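Local coordinates for putative ketosteroid isomerase (Parabacteroides distasonis ATCC 8503, PDB 3KE7), which is a putative ketosteroid isomerase with a SnoaL-like domain of the NTF2 clan, whose pocket holds bicine and whose natural substrate is not established, at residues 43-48 and 58-63; 70-75 and 95-100; 107-112 and 122-127. One frame throughout, in Å; residues are numbered along the deposited sequence. Where two conformers were deposited one is given.

Contact 1: residues 43-48 and 58-63; sequences VIYFDP and EQLRTY
L60 and Y63, one helical turn apart, are the two side chains that helix 57-65 presses against strand 43-46 and the loop after it. The axes of the two short segments run at 42° to each other and approach to 8.9 Å. L60 comes first along the helix and divides its methyls between two strand residues that point toward it. CD1 touches the ring of Y45, lying 3.5 Å from CD2 of Y45, while CD2 of L60 is 3.9 Å from CG1 of V43. A branched, wholly apolar leucine suits this place, since both of its branches find carbon.

Y63 carries the polar half of the contact. Its CG stands anti to the backbone N (chi1 -179°), and the ring passes Y45 with the planes at 57°, CE2 of Y63 being 3.7 Å from CE1 of Y45. Beyond the rings, the hydroxyl of Y63 meets D47 tip to tip and donates to the syn lone pair of D47 OD2, 2.6 Å from Y63 OH. The hydroxyl of Y45 donates to the same oxygen from the anti side, OH to OD2 2.7 Å. Tyrosine suits both positions, because its ring packs against carbon while its hydroxyl reaches past to a polar partner; aspartate, with two acceptor oxygens on a short chain, can take both hydroxyls and more. Its other oxygen, OD1, accepts from the backbone N of S49, so two hydroxyls and one N-H hold the carboxylate in place. The hydroxyl of Y63 is also hydrogen-bonded to OG of S49.

The side chain of Y45 is about 5 Å from bicine, so the arrangement lies beside the pocket of the SnoaL-like, NTF2-type fold, where a helix packs against the curved sheet.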
loop_
_atom_site.group_PDB
_atom_site.type_symbol
_atom_site.label_atom_id
_atom_site.label_comp_id
_atom_site.label_asym_id
_atom_site.label_seq_id
_atom_site.Cartn_x
_atom_site.Cartn_y
_atom_site.Cartn_z
ATOM N N VAL B 43 -10.632 -4.416 5.991
ATOM C CA VAL B 43 -9.360 -4.679 5.359
ATOM C C VAL B 43 -9.506 -4.898 3.838
ATOM O O VAL B 43 -10.456 -5.505 3.370
ATOM C CB VAL B 43 -8.686 -5.892 6.040
ATOM C CG1 VAL B 43 -9.537 -7.214 5.807
ATOM C CG2 VAL B 43 -7.253 -6.066 5.576
ATOM N N ILE B 44 -8.530 -4.397 3.107
ATOM C CA ILE B 44 -8.375 -4.609 1.692
ATOM C C ILE B 44 -7.060 -5.362 1.532
ATOM O O ILE B 44 -6.053 -5.002 2.107
ATOM C CB ILE B 44 -8.308 -3.262 0.921
ATOM C CG1 ILE B 44 -9.543 -2.402 1.152
ATOM C CG2 ILE B 44 -8.044 -3.490 -0.573
ATOM C CD1 ILE B 44 -10.779 -2.982 0.704
ATOM N N TYR B 45 -7.037 -6.359 0.663
ATOM C CA TYR B 45 -5.866 -7.225 0.490
ATOM C C TYR B 45 -5.608 -7.586 -0.976
ATOM O O TYR B 45 -6.533 -7.906 -1.748
ATOM C CB TYR B 45 -6.141 -8.543 1.260
ATOM C CG TYR B 45 -5.089 -9.639 1.131
ATOM C CD1 TYR B 45 -5.085 -10.464 0.037
ATOM C CD2 TYR B 45 -4.129 -9.890 2.152
ATOM C CE1 TYR B 45 -4.166 -11.448 -0.108
ATOM C CE2 TYR B 45 -3.219 -10.888 2.021
ATOM C CZ TYR B 45 -3.218 -11.654 0.853
ATOM O OH TYR B 45 -2.290 -12.684 0.715
ATOM N N PHE B 46 -4.330 -7.504 -1.364
ATOM C CA PHE B 46 -3.836 -7.952 -2.637
ATOM C C PHE B 46 -2.698 -8.953 -2.450
ATOM O O PHE B 46 -1.854 -8.798 -1.575
ATOM C CB PHE B 46 -3.161 -6.823 -3.442
ATOM C CG PHE B 46 -4.000 -5.634 -3.799
ATOM C CD1 PHE B 46 -4.710 -5.571 -5.001
ATOM C CD2 PHE B 46 -3.987 -4.498 -3.014
ATOM C CE1 PHE B 46 -5.374 -4.394 -5.403
ATOM C CE2 PHE B 46 -4.696 -3.339 -3.451
ATOM C CZ PHE B 46 -5.343 -3.303 -4.621
ATOM N N ASP B 47 -2.631 -9.921 -3.365
ATOM C CA ASP B 47 -1.442 -10.754 -3.496
ATOM C C ASP B 47 -1.397 -11.239 -4.942
ATOM O O ASP B 47 -2.321 -11.004 -5.686
ATOM C CB ASP B 47 -1.304 -11.891 -2.451
ATOM C CG ASP B 47 -2.203 -13.084 -2.689
ATOM O OD1 ASP B 47 -2.602 -13.402 -3.835
ATOM O OD2 ASP B 47 -2.429 -13.837 -1.675
ATOM N N PRO B 48 -0.315 -11.856 -5.350
ATOM C CA PRO B 48 -0.160 -12.201 -6.770
ATOM C C PRO B 48 -1.062 -13.263 -7.302
ATOM O O PRO B 48 -1.011 -13.501 -8.517
ATOM C CB PRO B 48 1.302 -12.669 -6.853
ATOM C CG PRO B 48 1.970 -11.987 -5.740
ATOM C CD PRO B 48 0.966 -12.026 -4.640
ATOM N N GLU B 58 -14.363 -10.752 6.194
ATOM C CA GLU B 58 -14.937 -12.054 5.947
ATOM C C GLU B 58 -14.364 -12.713 4.692
ATOM O O GLU B 58 -14.109 -13.912 4.683
ATOM C CB GLU B 58 -16.470 -12.001 5.955
ATOM C CG GLU B 58 -16.994 -11.653 7.340
ATOM C CD GLU B 58 -16.275 -12.468 8.447
ATOM O OE1 GLU B 58 -16.276 -13.714 8.372
ATOM O OE2 GLU B 58 -15.670 -11.866 9.362
ATOM N N GLN B 59 -14.131 -11.920 3.650
ATOM C CA GLN B 59 -13.474 -12.419 2.428
ATOM C C GLN B 59 -12.046 -12.824 2.721
ATOM O O GLN B 59 -11.568 -13.854 2.222
ATOM C CB GLN B 59 -13.444 -11.393 1.313
ATOM C CG GLN B 59 -14.677 -11.338 0.458
ATOM C CD GLN B 59 -14.539 -10.363 -0.695
ATOM O OE1 GLN B 59 -13.433 -9.910 -1.029
ATOM N NE2 GLN B 59 -15.665 -10.022 -1.313
ATOM N N LEU B 60 -11.349 -12.002 3.501
ATOM C CA LEU B 60 -9.970 -12.309 3.878
ATOM C C LEU B 60 -9.922 -13.653 4.633
ATOM O O LEU B 60 -9.066 -14.489 4.387
ATOM C CB LEU B 60 -9.360 -11.193 4.719
ATOM C CG LEU B 60 -7.858 -11.384 4.953
ATOM C CD1 LEU B 60 -7.037 -11.164 3.663
ATOM C CD2 LEU B 60 -7.397 -10.457 6.079
ATOM N N ARG B 61 -10.806 -13.818 5.602
ATOM C CA ARG B 61 -10.908 -15.033 6.402
ATOM C C ARG B 61 -11.131 -16.245 5.518
ATOM O O ARG B 61 -10.420 -17.233 5.650
ATOM C CB ARG B 61 -12.006 -14.893 7.450
ATOM C CG ARG B 61 -12.094 -16.115 8.320
ATOM C CD ARG B 61 -13.356 -16.105 9.195
ATOM N NE ARG B 61 -13.620 -14.779 9.721
ATOM C CZ ARG B 61 -12.992 -14.223 10.747
ATOM N NH1 ARG B 61 -12.036 -14.885 11.407
ATOM N NH2 ARG B 61 -13.332 -12.982 11.120
ATOM N N THR B 62 -12.080 -16.180 4.615
ATOM C CA THR B 62 -12.345 -17.271 3.680
ATOM C C THR B 62 -11.121 -17.645 2.862
ATOM O O THR B 62 -10.806 -18.822 2.684
ATOM C CB THR B 62 -13.522 -16.878 2.761
ATOM O OG1 THR B 62 -14.659 -16.654 3.600
ATOM C CG2 THR B 62 -13.826 -17.996 1.729
ATOM N N TYR B 63 -10.393 -16.640 2.376
ATOM C CA TYR B 63 -9.178 -16.875 1.612
ATOM C C TYR B 63 -8.096 -17.579 2.474
ATOM O O TYR B 63 -7.503 -18.595 2.082
ATOM C CB TYR B 63 -8.655 -15.535 1.095
ATOM C CG TYR B 63 -7.416 -15.623 0.270
ATOM C CD1 TYR B 63 -7.402 -16.344 -0.901
ATOM C CD2 TYR B 63 -6.254 -14.956 0.647
ATOM C CE1 TYR B 63 -6.259 -16.419 -1.671
ATOM C CE2 TYR B 63 -5.134 -14.980 -0.135
ATOM C CZ TYR B 63 -5.137 -15.745 -1.284
ATOM O OH TYR B 63 -4.002 -15.858 -2.095
#

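Contact 2: residues 70-75 and 95-100; sequences PPADHF and LDSYLS. With BCN (bicine), chain F.
F75 and L95 make an apolar contact, CD1 of F75 lying 3.7 Å from CD1 of L95. The CG of F75 sits between its own backbone N and carbonyl carbon (chi1 59°), which brings the root of the ring beside the same leucine methyl; the ring also packs on L27 and A28 of helix 15-28. A second apolar cluster forms where CD2 of L99 reaches CB of A72, 3.8 Å away, and CB of P71. A small residue suits the place of A72, whose CB lies 3.3 Å from both OG of S97 and O of Y98, where a larger side chain would meet both.

Backbone polar contacts are few. The N of Y98 donates to the O of H74 at 2.9 Å, and CA of F75 makes a CH...O contact with the O of D96. F75 and S97 form a non-hydrogen-bonded antiparallel pair.

Bicine is met without a hydrogen bond. CD of P71 is 3.3 Å from its O4, CD2 of L95 is 3.9 Å from its C6, and OG of S97 is 3.9 Å from its O6. The side chains of P71 and L95 have no donor, so this side meets the ligand by van der Waals contact, proline carbons against its oxygens and leucine against carbon.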
loop_
_atom_site.group_PDB
_atom_site.type_symbol
_atom_site.label_atom_id
_atom_site.label_comp_id
_atom_site.label_asym_id
_atom_site.label_seq_id
_atom_site.Cartn_x
_atom_site.Cartn_y
_atom_site.Cartn_z
ATOM N N PRO B 70 2.520 -20.846 8.336
ATOM C CA PRO B 70 3.371 -19.986 7.565
ATOM C C PRO B 70 3.980 -20.795 6.428
ATOM O O PRO B 70 4.030 -22.056 6.513
ATOM C CB PRO B 70 4.442 -19.520 8.582
ATOM C CG PRO B 70 4.474 -20.573 9.629
ATOM C CD PRO B 70 3.095 -21.182 9.659
ATOM N N PRO B 71 4.405 -20.106 5.358
ATOM C CA PRO B 71 5.024 -20.780 4.223
ATOM C C PRO B 71 6.508 -21.051 4.441
ATOM O O PRO B 71 7.067 -21.882 3.753
ATOM C CB PRO B 71 4.818 -19.782 3.078
ATOM C CG PRO B 71 4.851 -18.467 3.752
ATOM C CD PRO B 71 4.180 -18.678 5.093
ATOM N N ALA B 72 7.135 -20.325 5.380
ATOM C CA ALA B 72 8.573 -20.434 5.614
ATOM C C ALA B 72 8.972 -20.282 7.087
ATOM O O ALA B 72 8.512 -19.366 7.809
ATOM C CB ALA B 72 9.319 -19.363 4.777
ATOM N N ASP B 73 9.857 -21.171 7.520
ATOM C CA ASP B 73 10.484 -21.033 8.814
ATOM C C ASP B 73 11.402 -19.866 8.805
ATOM O O ASP B 73 11.491 -19.161 9.792
ATOM C CB ASP B 73 11.318 -22.265 9.191
ATOM C CG ASP B 73 10.565 -23.250 10.025
ATOM O OD1 ASP B 73 9.674 -22.827 10.795
ATOM O OD2 ASP B 73 10.877 -24.457 9.929
ATOM N N HIS B 74 12.138 -19.664 7.712
ATOM C CA HIS B 74 13.064 -18.539 7.678
ATOM C C HIS B 74 12.772 -17.498 6.589
ATOM O O HIS B 74 12.326 -17.817 5.477
ATOM C CB HIS B 74 14.502 -19.005 7.602
ATOM C CG HIS B 74 15.485 -17.897 7.802
ATOM N ND1 HIS B 74 15.466 -17.085 8.915
ATOM C CD2 HIS B 74 16.496 -17.450 7.028
ATOM C CE1 HIS B 74 16.430 -16.185 8.817
ATOM N NE2 HIS B 74 17.067 -16.383 7.678
ATOM N N PHE B 75 13.024 -16.249 6.959
ATOM C CA PHE B 75 12.792 -15.095 6.106
ATOM C C PHE B 75 13.603 -13.941 6.627
ATOM O O PHE B 75 13.917 -13.896 7.796
ATOM C CB PHE B 75 11.290 -14.737 6.059
ATOM C CG PHE B 75 10.661 -14.407 7.417
ATOM C CD1 PHE B 75 10.880 -13.178 8.034
ATOM C CD2 PHE B 75 9.802 -15.318 8.046
ATOM C CE1 PHE B 75 10.257 -12.862 9.274
ATOM C CE2 PHE B 75 9.203 -15.017 9.275
ATOM C CZ PHE B 75 9.430 -13.777 9.886
ATOM N N LEU B 95 10.884 -8.683 1.552
ATOM C CA LEU B 95 11.008 -9.890 2.346
ATOM C C LEU B 95 11.560 -11.012 1.524
ATOM O O LEU B 95 10.998 -11.347 0.505
ATOM C CB LEU B 95 9.639 -10.316 2.875
ATOM C CG LEU B 95 9.614 -11.458 3.947
ATOM C CD1 LEU B 95 10.059 -10.900 5.255
ATOM C CD2 LEU B 95 8.199 -12.028 4.086
ATOM N N ASP B 96 12.681 -11.595 1.953
ATOM C CA ASP B 96 13.174 -12.842 1.331
ATOM C C ASP B 96 12.630 -14.055 2.185
ATOM O O ASP B 96 12.951 -14.148 3.323
ATOM C CB ASP B 96 14.701 -12.856 1.286
ATOM C CG ASP B 96 15.297 -11.892 0.265
ATOM O OD1 ASP B 96 14.578 -11.319 -0.582
ATOM O OD2 ASP B 96 16.526 -11.697 0.350
ATOM N N SER B 97 11.744 -14.855 1.598
ATOM C CA SER B 97 11.082 -16.005 2.236
ATOM C C SER B 97 11.730 -17.278 1.724
ATOM O O SER B 97 11.572 -17.614 0.544
ATOM C CB SER B 97 9.587 -16.008 1.861
ATOM O OG SER B 97 8.840 -17.026 2.525
ATOM N N TYR B 98 12.358 -18.014 2.627
ATOM C CA TYR B 98 13.060 -19.266 2.282
ATOM C C TYR B 98 12.155 -20.494 2.442
ATOM O O TYR B 98 11.907 -20.944 3.557
ATOM C CB TYR B 98 14.297 -19.381 3.143
ATOM C CG TYR B 98 15.348 -18.356 2.783
ATOM C CD1 TYR B 98 15.300 -17.049 3.292
ATOM C CD2 TYR B 98 16.381 -18.679 1.908
ATOM C CE1 TYR B 98 16.247 -16.113 2.948
ATOM C CE2 TYR B 98 17.332 -17.744 1.553
ATOM C CZ TYR B 98 17.264 -16.466 2.068
ATOM O OH TYR B 98 18.213 -15.548 1.706
ATOM N N LEU B 99 11.614 -20.974 1.318
ATOM C CA LEU B 99 10.789 -22.183 1.298
ATOM C C LEU B 99 11.747 -23.377 1.123
ATOM O O LEU B 99 12.263 -23.599 0.013
ATOM C CB LEU B 99 9.757 -22.142 0.146
ATOM C CG LEU B 99 8.830 -20.915 0.019
ATOM C CD1 LEU B 99 7.714 -21.189 -0.989
ATOM C CD2 LEU B 99 8.231 -20.520 1.354
ATOM N N SER B 100 11.999 -24.104 2.222
ATOM C CA SER B 100 12.939 -25.259 2.254
ATOM C C SER B 100 14.224 -24.968 1.453
ATOM O O SER B 100 15.166 -24.374 1.995
ATOM C CB SER B 100 12.257 -26.555 1.782
HETATM N N1 BCN F . 2.806 -14.505 2.438
HETATM C C1 BCN F . 1.731 -14.837 1.493
HETATM C C2 BCN F . 2.022 -16.180 0.799
HETATM O O21 BCN F . 1.333 -16.543 -0.178
HETATM O O22 BCN F . 2.957 -16.884 1.238
HETATM C C3 BCN F . 2.274 -13.793 3.612
HETATM C C4 BCN F . 1.691 -14.781 4.622
HETATM O O4 BCN F . 2.696 -15.789 4.815
HETATM C C5 BCN F . 3.764 -13.661 1.743
HETATM C C6 BCN F . 5.095 -13.705 2.447
HETATM O O6 BCN F . 5.470 -15.081 2.725
#

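Contact 3: residues 107-112 and 122-127; sequences NCTEVY and IIQTHW. With BCN (bicine), chain F.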
loop_
_atom_site.group_PDB
_atom_site.type_symbol
_atom_site.label_atom_id
_atom_site.label_comp_id
_atom_site.label_asym_id
_atom_site.label_seq_id
_atom_site.Cartn_x
_atom_site.Cartn_y
_atom_site.Cartn_z
ATOM N N ASN B 107 7.728 -7.839 -2.157
ATOM C CA ASN B 107 7.432 -6.448 -1.803
ATOM C C ASN B 107 6.184 -6.497 -0.891
ATOM O O ASN B 107 5.259 -7.286 -1.132
ATOM C CB ASN B 107 7.014 -5.673 -3.044
ATOM C CG ASN B 107 8.049 -5.657 -4.127
ATOM O OD1 ASN B 107 9.199 -5.250 -3.908
ATOM N ND2 ASN B 107 7.634 -6.034 -5.347
ATOM N N CYS B 108 6.136 -5.631 0.106
ATOM C CA CYS B 108 4.973 -5.544 0.965
ATOM C C CYS B 108 4.678 -4.139 1.468
ATOM O O CYS B 108 5.587 -3.451 1.977
ATOM C CB CYS B 108 5.120 -6.476 2.164
ATOM S SG CYS B 108 3.606 -6.602 3.191
ATOM N N THR B 109 3.407 -3.760 1.363
ATOM C CA THR B 109 2.877 -2.604 2.034
ATOM C C THR B 109 1.770 -3.055 2.985
ATOM O O THR B 109 0.773 -3.657 2.534
ATOM C CB THR B 109 2.284 -1.607 1.070
ATOM O OG1 THR B 109 3.260 -1.252 0.099
ATOM C CG2 THR B 109 1.761 -0.339 1.811
ATOM N N GLU B 110 1.886 -2.723 4.252
ATOM C CA GLU B 110 0.842 -2.927 5.234
ATOM C C GLU B 110 0.429 -1.550 5.745
ATOM O O GLU B 110 1.309 -0.688 5.996
ATOM C CB GLU B 110 1.322 -3.755 6.449
ATOM C CG GLU B 110 1.905 -5.072 6.159
ATOM C CD GLU B 110 0.869 -6.145 5.925
ATOM O OE1 GLU B 110 -0.297 -5.792 5.697
ATOM O OE2 GLU B 110 1.227 -7.369 5.984
ATOM N N VAL B 111 -0.872 -1.303 5.871
ATOM C CA VAL B 111 -1.336 -0.106 6.554
ATOM C C VAL B 111 -2.048 -0.574 7.838
ATOM O O VAL B 111 -2.999 -1.324 7.772
ATOM C CB VAL B 111 -2.273 0.721 5.731
ATOM C CG1 VAL B 111 -2.664 1.974 6.540
ATOM C CG2 VAL B 111 -1.607 1.141 4.393
ATOM N N TYR B 112 -1.548 -0.107 9.000
ATOM C CA TYR B 112 -2.112 -0.371 10.308
ATOM C C TYR B 112 -2.811 0.880 10.825
ATOM O O TYR B 112 -2.346 2.015 10.582
ATOM C CB TYR B 112 -1.004 -0.712 11.327
ATOM C CG TYR B 112 -0.381 -2.097 11.245
ATOM C CD1 TYR B 112 0.522 -2.418 10.263
ATOM C CD2 TYR B 112 -0.665 -3.051 12.211
ATOM C CE1 TYR B 112 1.168 -3.631 10.240
ATOM C CE2 TYR B 112 -0.068 -4.293 12.182
ATOM C CZ TYR B 112 0.851 -4.580 11.189
ATOM O OH TYR B 112 1.491 -5.822 11.182
ATOM N N ILE B 122 -4.482 -4.183 10.945
ATOM C CA ILE B 122 -4.213 -4.031 9.534
ATOM C C ILE B 122 -5.533 -3.707 8.786
ATOM O O ILE B 122 -6.530 -4.424 8.887
ATOM C CB ILE B 122 -3.566 -5.298 8.940
ATOM C CG1 ILE B 122 -2.182 -5.498 9.554
ATOM C CG2 ILE B 122 -3.459 -5.207 7.406
ATOM C CD1 ILE B 122 -1.551 -6.851 9.194
ATOM N N ILE B 123 -5.491 -2.604 8.032
ATOM C CA ILE B 123 -6.584 -2.189 7.187
ATOM C C ILE B 123 -6.261 -2.349 5.695
ATOM O O ILE B 123 -7.155 -2.308 4.881
ATOM C CB ILE B 123 -7.082 -0.766 7.465
ATOM C CG1 ILE B 123 -6.062 0.284 7.110
ATOM C CG2 ILE B 123 -7.425 -0.665 8.962
ATOM C CD1 ILE B 123 -6.666 1.715 7.056
ATOM N N GLN B 124 -5.015 -2.578 5.354
ATOM C CA GLN B 124 -4.641 -2.814 3.961
ATOM C C GLN B 124 -3.370 -3.613 3.888
ATOM O O GLN B 124 -2.406 -3.315 4.589
ATOM C CB GLN B 124 -4.448 -1.477 3.215
ATOM C CG GLN B 124 -4.261 -1.606 1.710
ATOM C CD GLN B 124 -2.891 -2.031 1.196
ATOM O OE1 GLN B 124 -2.804 -2.428 0.058
ATOM N NE2 GLN B 124 -1.808 -1.931 2.049
ATOM N N THR B 125 -3.341 -4.591 2.982
ATOM C CA THR B 125 -2.174 -5.436 2.754
ATOM C C THR B 125 -1.979 -5.554 1.254
ATOM O O THR B 125 -2.941 -5.834 0.499
ATOM C CB THR B 125 -2.385 -6.850 3.321
ATOM O OG1 THR B 125 -2.556 -6.761 4.738
ATOM C CG2 THR B 125 -1.262 -7.755 2.934
ATOM N N HIS B 126 -0.754 -5.335 0.802
ATOM C CA HIS B 126 -0.383 -5.519 -0.598
ATOM C C HIS B 126 0.929 -6.282 -0.651
ATOM O O HIS B 126 1.981 -5.750 -0.312
ATOM C CB HIS B 126 -0.238 -4.162 -1.320
ATOM C CG HIS B 126 -0.207 -4.249 -2.831
ATOM N ND1 HIS B 126 -0.722 -3.233 -3.628
ATOM C CD2 HIS B 126 0.340 -5.159 -3.682
ATOM C CE1 HIS B 126 -0.493 -3.543 -4.905
ATOM N NE2 HIS B 126 0.089 -4.725 -4.967
ATOM N N TRP B 127 0.848 -7.564 -1.061
ATOM C CA TRP B 127 1.994 -8.407 -1.280
ATOM C C TRP B 127 2.229 -8.519 -2.774
ATOM O O TRP B 127 1.272 -8.768 -3.527
ATOM C CB TRP B 127 1.760 -9.838 -0.750
ATOM C CG TRP B 127 1.780 -9.971 0.730
ATOM C CD1 TRP B 127 0.735 -10.059 1.559
ATOM C CD2 TRP B 127 2.956 -10.009 1.548
ATOM N NE1 TRP B 127 1.172 -10.176 2.859
ATOM C CE2 TRP B 127 2.540 -10.166 2.875
ATOM C CE3 TRP B 127 4.315 -10.006 1.272
ATOM C CZ2 TRP B 127 3.443 -10.230 3.940
ATOM C CZ3 TRP B 127 5.231 -10.118 2.318
ATOM C CH2 TRP B 127 4.785 -10.203 3.646
HETATM N N1 BCN F . 2.806 -14.505 2.438
HETATM C C1 BCN F . 1.731 -14.837 1.493
HETATM C C2 BCN F . 2.022 -16.180 0.799
HETATM O O21 BCN F . 1.333 -16.543 -0.178
HETATM O O22 BCN F . 2.957 -16.884 1.238
HETATM C C3 BCN F . 2.274 -13.793 3.612
HETATM C C4 BCN F . 1.691 -14.781 4.622
HETATM O O4 BCN F . 2.696 -15.789 4.815
HETATM C C5 BCN F . 3.764 -13.661 1.743
HETATM C C6 BCN F . 5.095 -13.705 2.447
HETATM O O6 BCN F . 5.470 -15.081 2.725
HETATM O O HOH W 1 0.002 -9.731 5.467
#
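C108 and W127 face each other as a non-hydrogen-bonded pair in an antiparallel beta hairpin, strands 102-114 and 120-129 of the NTF2-type sheet, whose middle is regular and tight. T109 and H126 exchange two backbone bonds, and N of V111 donates to O of Q124 at 2.8 Å. A classic beta bulge shifts the register: I123 and Q124 both face V111, whose O takes a 2.8 Å bond from N of I123 and a weak one from N of Q124. Beyond it CG1 of I122 lies over the face of the Y112 ring, 3.6 Å from its centroid, a CH-pi contact that suits an aliphatic chain beside an aromatic one.

The face bearing C108, E110, T125 and W127 lies away from the second subunit, which T109, Q124 and H126 meet, and W127 lines the bicine pocket. The indole is covered on both faces: SG of C108, anti to its backbone N (chi1 -172°), stands over one, 3.6 Å from the six-membered ring centroid, and bicine C5 and C6 over the other. A flat, wide tryptophan can serve both at once; an alanine in its place would probably leave the cysteine sulfur and the ligand without the ring between them and the water without its donor.

At the indole edge direct packing gives way to a water-bridged link, still buried. E110 is held by T125, whose OG1 donates to the syn lone pair of OE1, 2.6 Å away. The water accepts from NE1 of W127 at 2.9 Å and donates to OE2 of E110 at 2.7 Å.

Overall arrangement
The three contacts follow one another along the chain without interleaving, and all reach the same mixed sheet. Contact 1 lays helix 57-65 on strand 43-46, contact 2 pairs the ends of the hairpin 74-85/88-99, and contact 3 joins strands 102-114 and 120-129 between them. The centres of contacts 1 and 3 are about 11 Å apart, and backbone bonds of I44 and F46 to T125 make their strands neighbours. The centre of contact 2 is about 18 Å from that of contact 3, which it touches through L95 and W127, and about 20 Å from that of contact 1. Contacts 2 and 3 both border bicine, so distant parts of the chain build the pocket; contacts 1 and 3 also meet the second subunit.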